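Local coordinates for flagellar hook-associated protein 2 (Helicobacter pylori, PDB 6IWY), which caps the growing tip of the bacterial flagellar filament, where it promotes polymerisation of flagellin subunits and keeps them from leaking away unassembled, at residues 46-51 with 102-107; 155-160 with 192-197; 188-193 with 218-223; 269-274 with 316-321. One frame throughout, in Å; residues are numbered along the deposited sequence.

Contact 1: 46-51 with 102-107; sequences GAKFSS and MKTGGN
Lys48 reaches the loop at Gly105 with the very end of its side chain, and one hydrogen bond does most of the joining. This is the close part of the contact: NZ donates to Gly105 O at 2.6 Å, meeting the carbonyl almost head-on, with a C=O...N angle of 176°. The lysine is not stretched out to get there. Its chain bends at chi2, chi3 and chi4, each near -60° and all of one sign, and the aliphatic part curls, so that NZ lies nearer its own CA than in an extended lysine. Beside the bond is a lighter touch: Lys48 CE rests 3.6 Å from Thr104 OG1, where the lysine chain passes the threonine at a slant. That is a carbon against a hydroxyl; the hydroxyl's polar partner is Pro109 O, at the far end of the same loop, a bond that ties the two ends of the loop together.

The other side is loose. Thr104 and Gly105 are exposed, and residues 102-107 also touch a crystal neighbour, which may influence the form the loop takes here. The lysine is itself partly exposed and probably stays charged, with the loop carbonyl standing in for one water partner.

Strands 42-49 and 97-103 are not adjacent in their antiparallel sheet: strand 110-116 runs between them, and both Lys48 and Thr104 pack on its Gln111. The lysine therefore bridges over the middle strand to the hairpin loop joining 97-103 to 110-116, while strand 359-361 lies on the other edge of 42-49.

Contact 2: 155-160 with 192-197; sequences LNLKGA and QALEND
Leu194, on the last turns of helix 179-196, meets Leu157 and Leu155 of strand 154-158, and the contact between the segments is wholly apolar. Leu157 CD1 fits against the forked end of Leu194, 3.8 Å from its CD2 and nearly as close to its CD1. The two leucines cross at about a right angle, and one methyl of the strand residue faces both methyls of the helix residue. Leu155, two places earlier and on the same face of the strand, adds a lighter touch: its CD1 lies 4.3 Å from Leu194 CD1. In Leu194, CG is anti to the carbonyl carbon (chi1 -77°), the usual choice in a helix, which carries both methyls out to the strand.

Further apolar groups close the cluster. Phe200 and Ile209 each pack on both Leu157 and Leu194, and Ile211 adds to the helix side.

Polar bonds stay around this core. At the helix end Asn196 N is shared between Ala193 O, at 3.0 Å, and, weakly, Gln192 O. Beyond it, Asp197 OD1 accepts from Asn199 N, and the backbone of Asn199 is bonded to that of Ala160. On the strand, Asn156 turns to the opposite face from the leucines, beside Glu231 and Lys233; Lys158, further along, forms a salt bridge with Glu350.

The alternation of Leu155, Asn156 and Leu157 is what an amphipathic strand gives when one face of its antiparallel sheet is covered by a helix, an arrangement consistent with the core of an alpha-plus-beta domain.

Contact 3: 188-193 with 218-223; sequences KAMEQA and ESLIIN
A hydrophobic core between a helix and a beta-sheet joins Met190 of helix 179-196 to Leu220 and Ile222 of strand 219-224, the middle strand of a three-stranded antiparallel sheet. Leu220 and Ile222 are alternate residues and both serve the helix side. Between them Ile221 turns to the other face, and the strand opens with a classic beta bulge at Glu218 and Ser219, opposite strand 209-214.

Met190 spans the gap alone. Its chain is extended beyond CG (chi2 -174°, chi3 177°), which pushes the thioether well out from the helix and lets a single residue bridge backbones whose CA atoms, at Met190 and Ile222, are 9.5 Å apart. Ile211 packs on both Met190 and Ile222, as does Leu155 from strand 154-158 of the second sheet, so the methionine lies where the two sheets and the helix come together. No hydrogen bond crosses between the segments.

Leu220 meets the methionine tip to tip, its CD2 lying 4.2 Å from Met190 SD. In Ile222 the CA-CB bond does not aim at the helix, but CD1, anti to CA, turns in to 4.3 Å from the same sulfur.

Contact 4: 269-274 with 316-321; sequences SLNGQK and INSKTG
Ser318 OG, facing Asn271 across the contact, is gripped by three groups at a turn of the flagellin hook IN motif. It accepts from Thr320 OG1 at 2.7 Å and from Thr320 N at 3.2 Å, the second bond making an ST turn, and it is also hydrogen-bonded to Met322 O. Thr320 OG1 is held in turn by Met322 N, so serine, threonine and the following strand form a small polar knot around the type I turn from Ser318 to Gly321.

Asn271 belongs to the opposing turn, the type I' turn of the short hairpin formed by strands 268-270 and 273-274. Gln273 N closes it with a bond to Leu270 O at 3.0 Å; the reverse bond, Leu270 N to Gln273 O, is weak. The asparagine amide comes near the knot without bonding to it directly: ND2 stays 3.8 Å from Ser318 OG, and the asparagine and threonine side chains run antiparallel past one another. The link is indirect. Asn271 ND2 bonds to Met322 O, which is shared with Ser318 OG, while Asn271 OD1 takes Thr324 N. Held at both ends, the amide can hardly flip, and it fixes the hairpin tip to strand 322-327.

Away from these polar groups the contact is apolar. Leu304, from strand 304-308, packs on Leu270, Asn271 and Ser318, and Leu323 touches both Asn271 and Ser318. Among the buried apolar groups, Leu270 CD1 touches Ile316 CD1 at 4.3 Å.

In the fold
Contacts 2 and 3 are buried and work on one core: both use helix 179-196, which presents Leu194 to strand 154-158 of one sheet and Met190 to strand 219-224 of another, and Leu155 packs on Met190 between them. Their centres are 11 Å apart, and neither has a hydrogen bond between its segments. Contact 1 is the surface case, its centre about 34 Å from each of the others, joined by a lysine-to-carbonyl bond at the edge of a separate sheet. Contact 4 is partly buried, pairing a buried aliphatic contact with polar turns. The chain is one piece of the longer cap protein and includes part of its flagellin hook IN motif, where contact 4 lies.

Contact 1: 46-51 with 102-107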
loop_
_atom_site.group_PDB
_atom_site.type_symbol
_atom_site.label_atom_id
_atom_site.label_comp_id
_atom_site.label_asym_id
_atom_site.label_seq_id
_atom_site.Cartn_x
_atom_site.Cartn_y
_atom_site.Cartn_z
ATOM N N GLY A 46 -6.656 5.507 10.482
ATOM C CA GLY A 46 -6.211 6.246 11.641
ATOM C C GLY A 46 -7.240 6.118 12.723
ATOM O O GLY A 46 -8.279 5.473 12.522
ATOM N N ALA A 47 -6.949 6.743 13.868
ATOM C CA ALA A 47 -7.704 6.514 15.098
ATOM C C ALA A 47 -8.850 7.504 15.169
ATOM O O ALA A 47 -9.059 8.244 14.222
ATOM C CB ALA A 47 -6.803 6.633 16.320
ATOM N N LYS A 48 -9.599 7.488 16.270
ATOM C CA LYS A 48 -10.644 8.457 16.505
ATOM C C LYS A 48 -10.066 9.720 17.134
ATOM O O LYS A 48 -9.268 9.641 18.065
ATOM C CB LYS A 48 -11.675 7.876 17.477
ATOM C CG LYS A 48 -12.270 6.474 17.116
ATOM C CD LYS A 48 -13.083 6.501 15.798
ATOM C CE LYS A 48 -14.405 7.275 15.964
ATOM N NZ LYS A 48 -15.182 6.726 17.077
ATOM N N PHE A 49 -10.499 10.885 16.649
ATOM C CA PHE A 49 -10.155 12.193 17.264
ATOM C C PHE A 49 -11.368 13.031 17.792
ATOM O O PHE A 49 -12.482 12.994 17.252
ATOM C CB PHE A 49 -9.345 13.032 16.289
ATOM C CG PHE A 49 -8.103 12.341 15.769
ATOM C CD1 PHE A 49 -8.151 11.564 14.599
ATOM C CD2 PHE A 49 -6.883 12.477 16.424
ATOM C CE1 PHE A 49 -7.018 10.932 14.100
ATOM C CE2 PHE A 49 -5.734 11.849 15.924
ATOM C CZ PHE A 49 -5.809 11.066 14.755
ATOM N N SER A 50 -11.110 13.784 18.857
ATOM C CA SER A 50 -12.062 14.722 19.432
ATOM C C SER A 50 -12.283 15.953 18.582
ATOM O O SER A 50 -13.268 16.640 18.729
ATOM C CB SER A 50 -11.553 15.204 20.790
ATOM O OG SER A 50 -10.783 14.193 21.411
ATOM N N SER A 51 -11.346 16.253 17.710
ATOM C CA SER A 51 -11.415 17.478 16.947
ATOM C C SER A 51 -10.533 17.332 15.727
ATOM O O SER A 51 -9.486 16.678 15.788
ATOM C CB SER A 51 -10.964 18.664 17.827
ATOM O OG SER A 51 -10.539 19.774 17.059
ATOM N N MET A 102 -14.938 12.576 8.508
ATOM C CA MET A 102 -16.348 12.238 8.604
ATOM C C MET A 102 -16.627 12.025 10.072
ATOM O O MET A 102 -15.832 11.397 10.763
ATOM C CB MET A 102 -16.643 10.959 7.814
ATOM C CG MET A 102 -18.118 10.542 7.627
ATOM S SD MET A 102 -18.253 8.782 7.108
ATOM C CE MET A 102 -19.559 8.939 5.916
ATOM N N LYS A 103 -17.723 12.611 10.561
ATOM C CA LYS A 103 -18.224 12.278 11.880
ATOM C C LYS A 103 -18.731 10.820 11.901
ATOM O O LYS A 103 -19.429 10.375 10.992
ATOM C CB LYS A 103 -19.366 13.208 12.267
ATOM C CG LYS A 103 -18.962 14.479 12.991
ATOM C CD LYS A 103 -20.180 15.162 13.567
ATOM C CE LYS A 103 -19.834 16.471 14.225
ATOM N NZ LYS A 103 -21.062 17.289 14.461
ATOM N N THR A 104 -18.375 10.088 12.944
ATOM C CA THR A 104 -18.974 8.794 13.186
ATOM C C THR A 104 -19.407 8.690 14.642
ATOM O O THR A 104 -19.930 9.643 15.215
ATOM C CB THR A 104 -18.033 7.667 12.833
ATOM O OG1 THR A 104 -16.743 7.974 13.364
ATOM C CG2 THR A 104 -17.957 7.511 11.357
ATOM N N GLY A 105 -19.211 7.529 15.241
ATOM C CA GLY A 105 -19.842 7.230 16.494
ATOM C C GLY A 105 -18.878 7.292 17.638
ATOM O O GLY A 105 -17.695 7.055 17.487
ATOM N N GLY A 106 -19.411 7.592 18.804
ATOM C CA GLY A 106 -18.631 7.500 19.996
ATOM C C GLY A 106 -18.109 8.842 20.400
ATOM O O GLY A 106 -18.455 9.878 19.824
ATOM N N ASN A 107 -17.256 8.796 21.407
ATOM C CA ASN A 107 -16.905 9.978 22.150
ATOM C C ASN A 107 -15.997 10.899 21.347
ATOM O O ASN A 107 -16.160 12.114 21.400
ATOM C CB ASN A 107 -16.269 9.587 23.473
ATOM C CG ASN A 107 -16.696 10.489 24.573
ATOM O OD1 ASN A 107 -15.956 11.398 24.953
ATOM N ND2 ASN A 107 -17.932 10.302 25.058
#

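Contact 2: 155-160 with 192-197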
loop_
_atom_site.group_PDB
_atom_site.type_symbol
_atom_site.label_atom_id
_atom_site.label_comp_id
_atom_site.label_asym_id
_atom_site.label_seq_id
_atom_site.Cartn_x
_atom_site.Cartn_y
_atom_site.Cartn_z
ATOM N N LEU A 155 6.822 -17.680 -0.916
ATOM C CA LEU A 155 6.444 -16.329 -0.531
ATOM C C LEU A 155 7.246 -15.950 0.702
ATOM O O LEU A 155 7.140 -16.630 1.747
ATOM C CB LEU A 155 4.965 -16.292 -0.127
ATOM C CG LEU A 155 3.944 -15.900 -1.164
ATOM C CD1 LEU A 155 2.590 -16.169 -0.619
ATOM C CD2 LEU A 155 4.142 -14.404 -1.441
ATOM N N ASN A 156 8.006 -14.865 0.602
ATOM C CA ASN A 156 8.723 -14.310 1.738
ATOM C C ASN A 156 8.022 -13.069 2.252
ATOM O O ASN A 156 7.984 -12.042 1.566
ATOM C CB ASN A 156 10.123 -13.940 1.344
ATOM C CG ASN A 156 11.126 -14.609 2.180
ATOM O OD1 ASN A 156 11.468 -15.786 1.921
ATOM N ND2 ASN A 156 11.622 -13.914 3.199
ATOM N N LEU A 157 7.464 -13.183 3.461
ATOM C CA LEU A 157 6.709 -12.136 4.107
ATOM C C LEU A 157 7.223 -11.970 5.511
ATOM O O LEU A 157 7.855 -12.895 6.057
ATOM C CB LEU A 157 5.249 -12.528 4.185
ATOM C CG LEU A 157 4.508 -12.590 2.858
ATOM C CD1 LEU A 157 3.428 -13.690 2.878
ATOM C CD2 LEU A 157 3.885 -11.258 2.625
ATOM N N LYS A 158 6.918 -10.803 6.093
ATOM C CA LYS A 158 7.213 -10.517 7.483
ATOM C C LYS A 158 6.162 -11.166 8.370
ATOM O O LYS A 158 4.987 -10.980 8.162
ATOM C CB LYS A 158 7.222 -9.012 7.732
ATOM C CG LYS A 158 7.846 -8.650 9.042
ATOM C CD LYS A 158 7.989 -7.151 9.237
ATOM C CE LYS A 158 6.685 -6.467 9.667
ATOM N NZ LYS A 158 6.998 -5.356 10.614
ATOM N N GLY A 159 6.591 -11.918 9.367
ATOM C CA GLY A 159 5.670 -12.652 10.242
ATOM C C GLY A 159 5.215 -11.917 11.496
ATOM O O GLY A 159 5.679 -10.842 11.833
ATOM N N ALA A 160 4.300 -12.553 12.198
ATOM C CA ALA A 160 3.812 -12.084 13.485
ATOM C C ALA A 160 4.940 -11.719 14.476
ATOM O O ALA A 160 4.750 -10.871 15.337
ATOM C CB ALA A 160 2.915 -13.136 14.078
ATOM N N GLN A 192 -4.022 -20.912 1.451
ATOM C CA GLN A 192 -3.978 -22.132 2.278
ATOM C C GLN A 192 -2.647 -22.240 2.993
ATOM O O GLN A 192 -2.589 -22.612 4.144
ATOM C CB GLN A 192 -4.228 -23.389 1.442
ATOM C CG GLN A 192 -5.695 -23.664 1.163
ATOM C CD GLN A 192 -5.951 -25.005 0.461
ATOM O OE1 GLN A 192 -5.241 -25.985 0.689
ATOM N NE2 GLN A 192 -6.984 -25.054 -0.380
ATOM N N ALA A 193 -1.578 -21.882 2.311
ATOM C CA ALA A 193 -0.258 -21.971 2.899
ATOM C C ALA A 193 -0.179 -21.010 4.085
ATOM O O ALA A 193 0.189 -21.387 5.202
ATOM C CB ALA A 193 0.824 -21.657 1.866
ATOM N N LEU A 194 -0.552 -19.764 3.838
ATOM C CA LEU A 194 -0.488 -18.770 4.874
ATOM C C LEU A 194 -1.375 -19.127 6.067
ATOM O O LEU A 194 -0.982 -18.926 7.211
ATOM C CB LEU A 194 -0.790 -17.396 4.288
ATOM C CG LEU A 194 0.400 -16.814 3.525
ATOM C CD1 LEU A 194 0.038 -15.564 2.726
ATOM C CD2 LEU A 194 1.457 -16.496 4.489
ATOM N N GLU A 195 -2.535 -19.712 5.817
ATOM C CA GLU A 195 -3.429 -20.086 6.910
ATOM C C GLU A 195 -2.884 -21.279 7.676
ATOM O O GLU A 195 -3.216 -21.480 8.840
ATOM C CB GLU A 195 -4.822 -20.406 6.379
ATOM C CG GLU A 195 -5.566 -19.199 5.866
ATOM C CD GLU A 195 -6.789 -19.538 4.992
ATOM O OE1 GLU A 195 -7.010 -20.734 4.690
ATOM O OE2 GLU A 195 -7.537 -18.591 4.604
ATOM N N ASN A 196 -2.040 -22.074 7.030
ATOM C CA ASN A 196 -1.508 -23.269 7.650
ATOM C C ASN A 196 -0.189 -23.068 8.376
ATOM O O ASN A 196 0.300 -24.001 9.019
ATOM C CB ASN A 196 -1.361 -24.370 6.598
ATOM C CG ASN A 196 -2.690 -25.043 6.276
ATOM O OD1 ASN A 196 -3.482 -25.348 7.186
ATOM N ND2 ASN A 196 -2.948 -25.274 4.990
ATOM N N ASP A 197 0.376 -21.861 8.284
ATOM C CA ASP A 197 1.670 -21.535 8.923
ATOM C C ASP A 197 1.418 -20.716 10.213
ATOM O O ASP A 197 0.661 -19.764 10.193
ATOM C CB ASP A 197 2.577 -20.785 7.919
ATOM C CG ASP A 197 4.014 -20.515 8.441
ATOM O OD1 ASP A 197 4.208 -20.065 9.611
ATOM O OD2 ASP A 197 4.971 -20.696 7.647
#

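Contact 3: 188-193 with 218-223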
loop_
_atom_site.group_PDB
_atom_site.type_symbol
_atom_site.label_atom_id
_atom_site.label_comp_id
_atom_site.label_asym_id
_atom_site.label_seq_id
_atom_site.Cartn_x
_atom_site.Cartn_y
_atom_site.Cartn_z
ATOM N N LYS A 188 -5.828 -19.634 -3.883
ATOM C CA LYS A 188 -6.194 -20.617 -2.870
ATOM C C LYS A 188 -4.920 -21.210 -2.302
ATOM O O LYS A 188 -4.746 -21.298 -1.081
ATOM C CB LYS A 188 -7.079 -21.740 -3.445
ATOM N N ALA A 189 -4.022 -21.622 -3.188
ATOM C CA ALA A 189 -2.818 -22.299 -2.731
ATOM C C ALA A 189 -2.118 -21.390 -1.741
ATOM O O ALA A 189 -1.782 -21.842 -0.663
ATOM C CB ALA A 189 -1.906 -22.675 -3.879
ATOM N N MET A 190 -1.937 -20.112 -2.105
ATOM C CA MET A 190 -1.183 -19.133 -1.279
ATOM C C MET A 190 -1.896 -18.837 0.024
ATOM O O MET A 190 -1.291 -18.734 1.101
ATOM C CB MET A 190 -1.013 -17.807 -2.029
ATOM C CG MET A 190 -0.114 -17.886 -3.257
ATOM S SD MET A 190 0.214 -16.291 -4.050
ATOM C CE MET A 190 1.350 -16.797 -5.355
ATOM N N GLU A 191 -3.208 -18.704 -0.087
ATOM C CA GLU A 191 -4.038 -18.488 1.079
ATOM C C GLU A 191 -3.974 -19.696 2.000
ATOM O O GLU A 191 -3.883 -19.527 3.202
ATOM C CB GLU A 191 -5.479 -18.152 0.664
ATOM C CG GLU A 191 -5.636 -16.724 0.134
ATOM C CD GLU A 191 -7.089 -16.293 -0.156
ATOM O OE1 GLU A 191 -7.971 -17.167 -0.258
ATOM O OE2 GLU A 191 -7.341 -15.065 -0.299
ATOM N N GLN A 192 -4.022 -20.912 1.451
ATOM C CA GLN A 192 -3.978 -22.132 2.278
ATOM C C GLN A 192 -2.647 -22.240 2.993
ATOM O O GLN A 192 -2.589 -22.612 4.144
ATOM C CB GLN A 192 -4.228 -23.389 1.442
ATOM C CG GLN A 192 -5.695 -23.664 1.163
ATOM C CD GLN A 192 -5.951 -25.005 0.461
ATOM O OE1 GLN A 192 -5.241 -25.985 0.689
ATOM N NE2 GLN A 192 -6.984 -25.054 -0.380
ATOM N N ALA A 193 -1.578 -21.882 2.311
ATOM C CA ALA A 193 -0.258 -21.971 2.899
ATOM C C ALA A 193 -0.179 -21.010 4.085
ATOM O O ALA A 193 0.189 -21.387 5.202
ATOM C CB ALA A 193 0.824 -21.657 1.866
ATOM N N GLU A 218 -7.220 -11.735 -14.352
ATOM C CA GLU A 218 -5.874 -11.776 -14.940
ATOM C C GLU A 218 -4.725 -11.557 -13.959
ATOM O O GLU A 218 -3.586 -11.833 -14.290
ATOM C CB GLU A 218 -5.750 -10.751 -16.072
ATOM N N SER A 219 -5.005 -11.061 -12.764
ATOM C CA SER A 219 -3.943 -10.593 -11.900
ATOM C C SER A 219 -4.218 -10.903 -10.457
ATOM O O SER A 219 -5.359 -10.894 -10.009
ATOM C CB SER A 219 -3.776 -9.082 -12.044
ATOM O OG SER A 219 -3.019 -8.784 -13.200
ATOM N N LEU A 220 -3.135 -11.168 -9.753
ATOM C CA LEU A 220 -3.144 -11.397 -8.346
ATOM C C LEU A 220 -2.380 -10.252 -7.749
ATOM O O LEU A 220 -1.465 -9.714 -8.378
ATOM C CB LEU A 220 -2.404 -12.700 -8.012
ATOM C CG LEU A 220 -3.235 -13.861 -7.482
ATOM C CD1 LEU A 220 -4.271 -14.297 -8.494
ATOM C CD2 LEU A 220 -2.327 -15.027 -7.121
ATOM N N ILE A 221 -2.731 -9.885 -6.528
ATOM C CA ILE A 221 -1.984 -8.871 -5.806
ATOM C C ILE A 221 -1.836 -9.310 -4.357
ATOM O O ILE A 221 -2.820 -9.573 -3.676
ATOM C CB ILE A 221 -2.668 -7.479 -5.944
ATOM C CG1 ILE A 221 -1.797 -6.394 -5.292
ATOM C CG2 ILE A 221 -4.029 -7.511 -5.323
ATOM C CD1 ILE A 221 -2.009 -5.021 -5.810
ATOM N N ILE A 222 -0.607 -9.469 -3.899
ATOM C CA ILE A 222 -0.341 -9.742 -2.472
ATOM C C ILE A 222 -0.206 -8.349 -1.850
ATOM O O ILE A 222 0.475 -7.496 -2.406
ATOM C CB ILE A 222 0.962 -10.581 -2.283
ATOM C CG1 ILE A 222 0.970 -11.765 -3.262
ATOM C CG2 ILE A 222 1.087 -11.132 -0.845
ATOM C CD1 ILE A 222 2.291 -12.583 -3.326
ATOM N N ASN A 223 -0.911 -8.086 -0.764
ATOM C CA ASN A 223 -0.794 -6.804 -0.056
ATOM C C ASN A 223 -0.566 -7.103 1.393
ATOM O O ASN A 223 -1.179 -8.030 1.937
ATOM C CB ASN A 223 -2.045 -5.936 -0.214
ATOM C CG ASN A 223 -2.051 -4.698 0.711
ATOM O OD1 ASN A 223 -3.030 -4.454 1.387
ATOM N ND2 ASN A 223 -0.971 -3.927 0.731
#

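Contact 4: 269-274 with 316-321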
loop_
_atom_site.group_PDB
_atom_site.type_symbol
_atom_site.label_atom_id
_atom_site.label_comp_id
_atom_site.label_asym_id
_atom_site.label_seq_id
_atom_site.Cartn_x
_atom_site.Cartn_y
_atom_site.Cartn_z
ATOM N N SER A 269 23.424 14.246 16.920
ATOM C CA SER A 269 23.133 12.865 17.325
ATOM C C SER A 269 22.087 12.251 16.432
ATOM O O SER A 269 21.132 12.910 16.083
ATOM C CB SER A 269 22.580 12.810 18.761
ATOM O OG SER A 269 21.180 12.452 18.775
ATOM N N LEU A 270 22.281 10.971 16.115
ATOM C CA LEU A 270 21.303 10.104 15.467
ATOM C C LEU A 270 21.047 8.929 16.407
ATOM O O LEU A 270 21.939 8.113 16.653
ATOM C CB LEU A 270 21.865 9.572 14.156
ATOM C CG LEU A 270 22.251 10.630 13.127
ATOM C CD1 LEU A 270 22.902 9.964 11.904
ATOM C CD2 LEU A 270 21.035 11.479 12.719
ATOM N N ASN A 271 19.847 8.833 16.956
ATOM C CA ASN A 271 19.618 7.893 18.066
ATOM C C ASN A 271 20.818 7.878 19.050
ATOM O O ASN A 271 21.410 6.840 19.327
ATOM C CB ASN A 271 19.308 6.474 17.544
ATOM C CG ASN A 271 18.014 6.406 16.744
ATOM O OD1 ASN A 271 17.178 7.300 16.815
ATOM N ND2 ASN A 271 17.850 5.343 15.975
ATOM N N GLY A 272 21.195 9.052 19.535
ATOM C CA GLY A 272 22.243 9.169 20.546
ATOM C C GLY A 272 23.679 9.252 20.045
ATOM O O GLY A 272 24.575 9.672 20.784
ATOM N N GLN A 273 23.907 8.892 18.791
ATOM C CA GLN A 273 25.259 8.584 18.331
ATOM C C GLN A 273 25.952 9.808 17.726
ATOM O O GLN A 273 25.554 10.301 16.700
ATOM C CB GLN A 273 25.181 7.452 17.311
ATOM C CG GLN A 273 24.339 6.256 17.753
ATOM C CD GLN A 273 25.182 5.117 18.272
ATOM O OE1 GLN A 273 26.006 5.297 19.172
ATOM N NE2 GLN A 273 24.990 3.929 17.690
ATOM N N LYS A 274 27.008 10.283 18.360
ATOM C CA LYS A 274 27.498 11.631 18.108
ATOM C C LYS A 274 28.350 11.730 16.831
ATOM O O LYS A 274 29.139 10.835 16.550
ATOM C CB LYS A 274 28.259 12.147 19.337
ATOM N N ILE A 316 19.688 8.299 5.253
ATOM C CA ILE A 316 19.967 7.543 6.461
ATOM C C ILE A 316 18.855 6.513 6.697
ATOM O O ILE A 316 17.678 6.808 6.557
ATOM C CB ILE A 316 19.997 8.418 7.699
ATOM C CG1 ILE A 316 20.831 9.688 7.485
ATOM C CG2 ILE A 316 20.545 7.647 8.846
ATOM C CD1 ILE A 316 20.481 10.770 8.491
ATOM N N ASN A 317 19.264 5.313 7.078
ATOM C CA ASN A 317 18.376 4.270 7.547
ATOM C C ASN A 317 18.665 3.838 8.995
ATOM O O ASN A 317 19.772 3.998 9.488
ATOM C CB ASN A 317 18.501 3.098 6.597
ATOM C CG ASN A 317 17.516 3.184 5.487
ATOM O OD1 ASN A 317 16.304 3.163 5.754
ATOM N ND2 ASN A 317 17.994 3.290 4.230
ATOM N N SER A 318 17.659 3.279 9.649
ATOM C CA SER A 318 17.804 2.705 10.956
ATOM C C SER A 318 17.163 1.302 11.028
ATOM O O SER A 318 16.094 1.091 10.474
ATOM C CB SER A 318 17.111 3.597 11.948
ATOM O OG SER A 318 16.969 2.928 13.193
ATOM N N LYS A 319 17.796 0.370 11.743
ATOM C CA LYS A 319 17.226 -0.959 11.940
ATOM C C LYS A 319 15.838 -0.930 12.578
ATOM O O LYS A 319 14.984 -1.799 12.305
ATOM C CB LYS A 319 18.138 -1.834 12.830
ATOM N N THR A 320 15.632 0.060 13.440
ATOM C CA THR A 320 14.423 0.130 14.228
ATOM C C THR A 320 13.309 0.808 13.464
ATOM O O THR A 320 12.174 0.854 13.921
ATOM C CB THR A 320 14.681 0.918 15.493
ATOM O OG1 THR A 320 15.226 2.202 15.136
ATOM C CG2 THR A 320 15.653 0.169 16.394
ATOM N N GLY A 321 13.648 1.375 12.316
ATOM C CA GLY A 321 12.715 2.200 11.555
ATOM C C GLY A 321 12.503 3.570 12.162
ATOM O O GLY A 321 11.682 4.328 11.672
#